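Local coordinates for protein cyclin-dependent kinase inhibitor 3 (Homo sapiens, PDB 1FPZ) that removes phosphate from phosphotyrosine, phosphoserine and phosphothreonine in proteins, dephosphorylating the kinase CDK2 in a cyclin-dependent manner, at residues A[76-81]-A[136-141]; A[46-51]-A[87-92]. The protein carries 1 engineered substitution. One frame throughout, in Å; residues are numbered along the deposited sequence.

Contact 1. Residues A[76-81]-A[136-141]. Engineered in segment 136-141: Ser140 (natural residue Cys).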
# COMPACT_ATOMS: atom_id res chain seq x y z
N PHE A 76 0.46 3.36 -5.31
CA PHE A 76 0.26 4.18 -4.11
C PHE A 76 1.52 4.08 -3.26
O PHE A 76 1.98 2.99 -2.92
CB PHE A 76 -0.93 3.71 -3.27
CG PHE A 76 -2.28 3.95 -3.92
CD1 PHE A 76 -2.63 3.30 -5.10
CD2 PHE A 76 -3.20 4.81 -3.33
CE1 PHE A 76 -3.90 3.50 -5.68
CE2 PHE A 76 -4.46 5.02 -3.90
CZ PHE A 76 -4.81 4.37 -5.07
N VAL A 77 2.06 5.24 -2.90
CA VAL A 77 3.29 5.31 -2.13
C VAL A 77 3.07 5.91 -0.76
O VAL A 77 2.58 7.03 -0.66
CB VAL A 77 4.32 6.16 -2.87
CG1 VAL A 77 5.61 6.28 -2.04
CG2 VAL A 77 4.60 5.55 -4.24
N PHE A 78 3.44 5.17 0.29
CA PHE A 78 3.25 5.70 1.63
C PHE A 78 4.56 6.10 2.30
O PHE A 78 4.57 6.40 3.47
CB PHE A 78 2.49 4.71 2.53
CG PHE A 78 1.24 4.16 1.90
CD1 PHE A 78 1.22 2.84 1.41
CD2 PHE A 78 0.07 4.89 1.87
CE1 PHE A 78 0.05 2.27 0.89
CE2 PHE A 78 -1.11 4.33 1.36
CZ PHE A 78 -1.11 3.01 0.88
N CYS A 79 5.65 6.15 1.53
CA CYS A 79 6.96 6.55 2.04
C CYS A 79 7.04 8.07 2.10
O CYS A 79 6.56 8.73 1.18
CB CYS A 79 8.07 6.06 1.13
SG CYS A 79 8.52 4.33 1.39
N THR A 80 7.63 8.63 3.15
CA THR A 80 7.73 10.08 3.24
C THR A 80 8.83 10.59 2.32
O THR A 80 9.58 9.81 1.72
CB THR A 80 8.05 10.56 4.66
OG1 THR A 80 9.30 9.98 5.08
CG2 THR A 80 6.96 10.13 5.63
N ARG A 81 8.91 11.91 2.19
CA ARG A 81 9.92 12.55 1.36
C ARG A 81 11.33 12.25 1.88
O ARG A 81 12.25 11.99 1.11
CB ARG A 81 9.69 14.07 1.35
CG ARG A 81 8.96 14.58 2.60
CD ARG A 81 9.35 16.01 2.95
NE ARG A 81 10.73 16.07 3.44
CZ ARG A 81 11.68 16.83 2.91
NH1 ARG A 81 11.40 17.61 1.86
NH2 ARG A 81 12.91 16.80 3.41
N THR A 136 -3.57 -2.22 -9.91
CA THR A 136 -3.03 -1.38 -8.85
C THR A 136 -2.01 -2.02 -7.89
O THR A 136 -2.19 -3.13 -7.41
CB THR A 136 -4.19 -0.84 -8.03
OG1 THR A 136 -5.07 -0.15 -8.91
CG2 THR A 136 -3.71 0.09 -6.94
N LEU A 137 -0.96 -1.26 -7.59
CA LEU A 137 0.11 -1.69 -6.70
C LEU A 137 0.37 -0.67 -5.57
O LEU A 137 0.35 0.55 -5.81
CB LEU A 137 1.37 -1.83 -7.53
CG LEU A 137 2.69 -1.50 -6.85
CD1 LEU A 137 3.08 -2.65 -5.96
CD2 LEU A 137 3.75 -1.22 -7.94
N ILE A 138 0.62 -1.14 -4.33
CA ILE A 138 0.90 -0.22 -3.23
C ILE A 138 2.18 -0.61 -2.51
O ILE A 138 2.52 -1.77 -2.41
CB ILE A 138 -0.28 -0.16 -2.21
CG1 ILE A 138 -0.21 -1.32 -1.20
CG2 ILE A 138 -1.60 -0.28 -2.96
CD1 ILE A 138 -1.42 -1.41 -0.30
N HIS A 139 2.92 0.38 -2.02
CA HIS A 139 4.15 0.07 -1.32
C HIS A 139 4.57 1.12 -0.32
O HIS A 139 4.24 2.30 -0.43
CB HIS A 139 5.29 -0.14 -2.32
CG HIS A 139 6.05 1.12 -2.65
ND1 HIS A 139 6.74 1.85 -1.70
CD2 HIS A 139 6.28 1.73 -3.83
CE1 HIS A 139 7.36 2.86 -2.29
NE2 HIS A 139 7.09 2.81 -3.58
N SER A 140 5.33 0.66 0.65
CA SER A 140 5.90 1.46 1.71
C SER A 140 7.42 1.31 1.56
O SER A 140 7.95 1.37 0.46
CB SER A 140 5.48 0.87 3.05
OG SER A 140 4.46 1.64 3.62
N TYR A 141 8.09 1.11 2.68
CA TYR A 141 9.53 0.90 2.67
C TYR A 141 9.74 -0.61 2.50
O TYR A 141 10.37 -1.05 1.54
CB TYR A 141 10.15 1.39 3.98
CG TYR A 141 11.63 1.11 4.07
CD1 TYR A 141 12.23 0.82 5.29
CD2 TYR A 141 12.41 1.05 2.91
CE1 TYR A 141 13.58 0.46 5.36
CE2 TYR A 141 13.76 0.70 2.96
CZ TYR A 141 14.34 0.40 4.19
OH TYR A 141 15.65 -0.01 4.23

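Contact 2. Residues A[46-51]-A[87-92]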
# COMPACT_ATOMS: atom_id res chain seq x y z
N CYS A 46 4.32 -4.37 -2.13
CA CYS A 46 5.75 -4.59 -2.28
C CYS A 46 6.60 -3.67 -1.43
O CYS A 46 6.08 -2.82 -0.70
CB CYS A 46 6.16 -4.42 -3.75
SG CYS A 46 6.15 -2.70 -4.34
N ALA A 47 7.91 -3.86 -1.51
CA ALA A 47 8.88 -3.03 -0.80
C ALA A 47 9.30 -1.89 -1.72
O ALA A 47 8.93 -1.86 -2.90
CB ALA A 47 10.10 -3.86 -0.43
N LEU A 48 10.10 -0.97 -1.20
CA LEU A 48 10.53 0.18 -1.97
C LEU A 48 11.30 -0.13 -3.25
O LEU A 48 12.40 -0.67 -3.23
CB LEU A 48 11.36 1.11 -1.08
CG LEU A 48 11.82 2.44 -1.69
CD1 LEU A 48 10.67 3.13 -2.42
CD2 LEU A 48 12.36 3.32 -0.59
N PRO A 49 10.73 0.23 -4.39
CA PRO A 49 11.39 -0.02 -5.67
C PRO A 49 12.63 0.87 -5.80
O PRO A 49 12.62 2.04 -5.39
CB PRO A 49 10.32 0.34 -6.69
CG PRO A 49 9.02 0.34 -5.89
CD PRO A 49 9.43 0.88 -4.57
N GLY A 50 13.69 0.33 -6.39
CA GLY A 50 14.91 1.11 -6.56
C GLY A 50 15.63 1.52 -5.28
O GLY A 50 16.57 2.32 -5.33
N CYS A 51 15.20 0.99 -4.14
CA CYS A 51 15.82 1.34 -2.87
C CYS A 51 17.30 1.00 -2.85
O CYS A 51 17.73 -0.03 -3.39
CB CYS A 51 15.12 0.62 -1.72
SG CYS A 51 15.71 1.08 -0.11
N TYR A 87 16.94 6.58 1.19
CA TYR A 87 17.15 5.41 0.35
C TYR A 87 17.51 5.75 -1.11
O TYR A 87 17.42 4.92 -2.01
CB TYR A 87 15.88 4.54 0.42
CG TYR A 87 15.39 4.32 1.85
CD1 TYR A 87 14.03 4.37 2.17
CD2 TYR A 87 16.30 4.09 2.89
CE1 TYR A 87 13.58 4.20 3.48
CE2 TYR A 87 15.85 3.92 4.21
CZ TYR A 87 14.50 3.97 4.49
OH TYR A 87 14.07 3.82 5.79
N ARG A 88 17.96 6.99 -1.31
CA ARG A 88 18.36 7.50 -2.62
C ARG A 88 17.40 7.29 -3.79
O ARG A 88 17.80 6.82 -4.85
CB ARG A 88 19.76 6.98 -3.01
CG ARG A 88 20.89 7.93 -2.55
CD ARG A 88 22.26 7.65 -3.20
NE ARG A 88 22.91 6.46 -2.66
CZ ARG A 88 24.21 6.19 -2.80
NH1 ARG A 88 25.00 7.02 -3.47
NH2 ARG A 88 24.71 5.08 -2.27
N VAL A 89 16.14 7.67 -3.59
CA VAL A 89 15.11 7.58 -4.63
C VAL A 89 14.19 8.80 -4.48
O VAL A 89 12.97 8.67 -4.48
CB VAL A 89 14.26 6.28 -4.51
CG1 VAL A 89 14.70 5.26 -5.54
CG2 VAL A 89 14.37 5.70 -3.10
N PRO A 90 14.78 10.00 -4.38
CA PRO A 90 14.05 11.26 -4.23
C PRO A 90 13.11 11.57 -5.38
O PRO A 90 12.09 12.24 -5.20
CB PRO A 90 15.18 12.29 -4.14
CG PRO A 90 16.35 11.48 -3.63
CD PRO A 90 16.22 10.24 -4.46
N ASN A 91 13.44 11.11 -6.58
CA ASN A 91 12.59 11.38 -7.73
C ASN A 91 11.80 10.15 -8.15
O ASN A 91 11.50 9.96 -9.34
CB ASN A 91 13.43 11.90 -8.90
CG ASN A 91 14.52 10.94 -9.29
OD1 ASN A 91 15.33 10.53 -8.45
ND2 ASN A 91 14.56 10.57 -10.57
N LEU A 92 11.47 9.33 -7.16
CA LEU A 92 10.69 8.11 -7.38
C LEU A 92 9.40 8.47 -8.07
O LEU A 92 9.08 7.95 -9.14
CB LEU A 92 10.40 7.44 -6.03
CG LEU A 92 9.60 6.13 -6.01
CD1 LEU A 92 10.26 5.11 -6.92
CD2 LEU A 92 9.51 5.61 -4.60

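Contact 1. Residues A[76-81]-A[136-141]
Phe76 and Val77 pair in parallel with Ile138 and His139 in the central sheet of the protein-tyrosine phosphatase fold, where strand 136-139 runs into the HC(X)5R signature loop. Phe76 straddles Ile138, giving its N to Leu137 O and taking His139 N on its own O, both at 2.9 Å; one step on, Phe78 N reaches His139 O at 3.1 Å. The His139 ring lies alongside Val77 and points the same way, with CE1 3.8 Å from Val77 CG1 and NE2 as near CG2. Cys79 SG sits at the edge of that imidazole, 5.1 Å from its centroid, and comes within 3.2 Å of Ser140 O. An alanine at His139 would probably leave the Val77 methyls and Cys79 SG facing a gap, and Tyr96 OH without its weak hydrogen bond with NE2. Ser140, engineered in place of the cysteine predicted to form the phosphocysteine intermediate, rests its OG 3.8 Å from Phe78 CB, with a bound sulfate close by. On the face carrying Phe76 and Ile138, Phe78 CE1 meets Ile138 CB at 4.0 Å, and helix 116-131 packs on both phenylalanines. Further out, Thr136 holds OG1 anti to its carbonyl carbon (chi1 -57°), where it bonds Arg134 O, while CG2 meets Phe76 CE1 at 3.6 Å.

Contact 2. Residues A[46-51]-A[87-92]
A type II beta turn, Leu48 to Cys51, packs against the Schellman motif that ends helix 81-86, in which Arg88 is the C-prime residue; a type I turn, Val89 to Leu92, then leads into helix 92-98. Leu48 carries much of the contact by splitting its two methyls. CG stands anti to the backbone N (chi1 -175°), on the side of the 87-92 loop; from there CD2 comes within 3.4 Å of Tyr87 CD1 and also meets Val89 CG2. The other methyl, CD1, presses on Leu92 CD2 at 3.5 Å, tighter than the usual separation of two carbons. At the far end of the turn, Cys51 SG touches Tyr87 CB at 3.5 Å and approaches the ring obliquely, 4.6 Å from its centroid and 41° off its normal. The same ring stacks with Tyr141 and meets Phe53 edge-to-face, so aromatic neighbours hold it as well. Between these ends the turn offers backbone: Gly50 O lies 3.5 Å from Val89 CG1, and Gly50 has positive phi with its N bonded to Asp63 OD2. The 3.4 Å bond closing the turn, Cys51 N to Leu48 O, is weak. No hydrogen bond joins the two segments directly; within them the contact rests on apolar packing and one sulfur-aromatic approach, while a backbone bond between Tyr87 and Lys52 ties the loops just beyond the turn.

How the contacts relate
Contact 1 is sheet core, two adjacent parallel strands joined by backbone hydrogen bonds close to the middle of the chain, whereas contact 2 joins two loops farther out by side-chain packing. Both are buried, and their segments alternate along the sequence. Segment 46-51 leaves strand 42-46, which flanks 136-139 on the side away from 74-77, so strand 136-139 of contact 1 lies between strand 74-77 and the strand from which segment 46-51 departs. They meet directly: Tyr141 O and Leu48 N, 2.7 Å apart, probably form a hydrogen bond, and Pro49 CD packs 3.2 Å from His139 NE2. Loop 46-51 thus lies against the start of the signature loop.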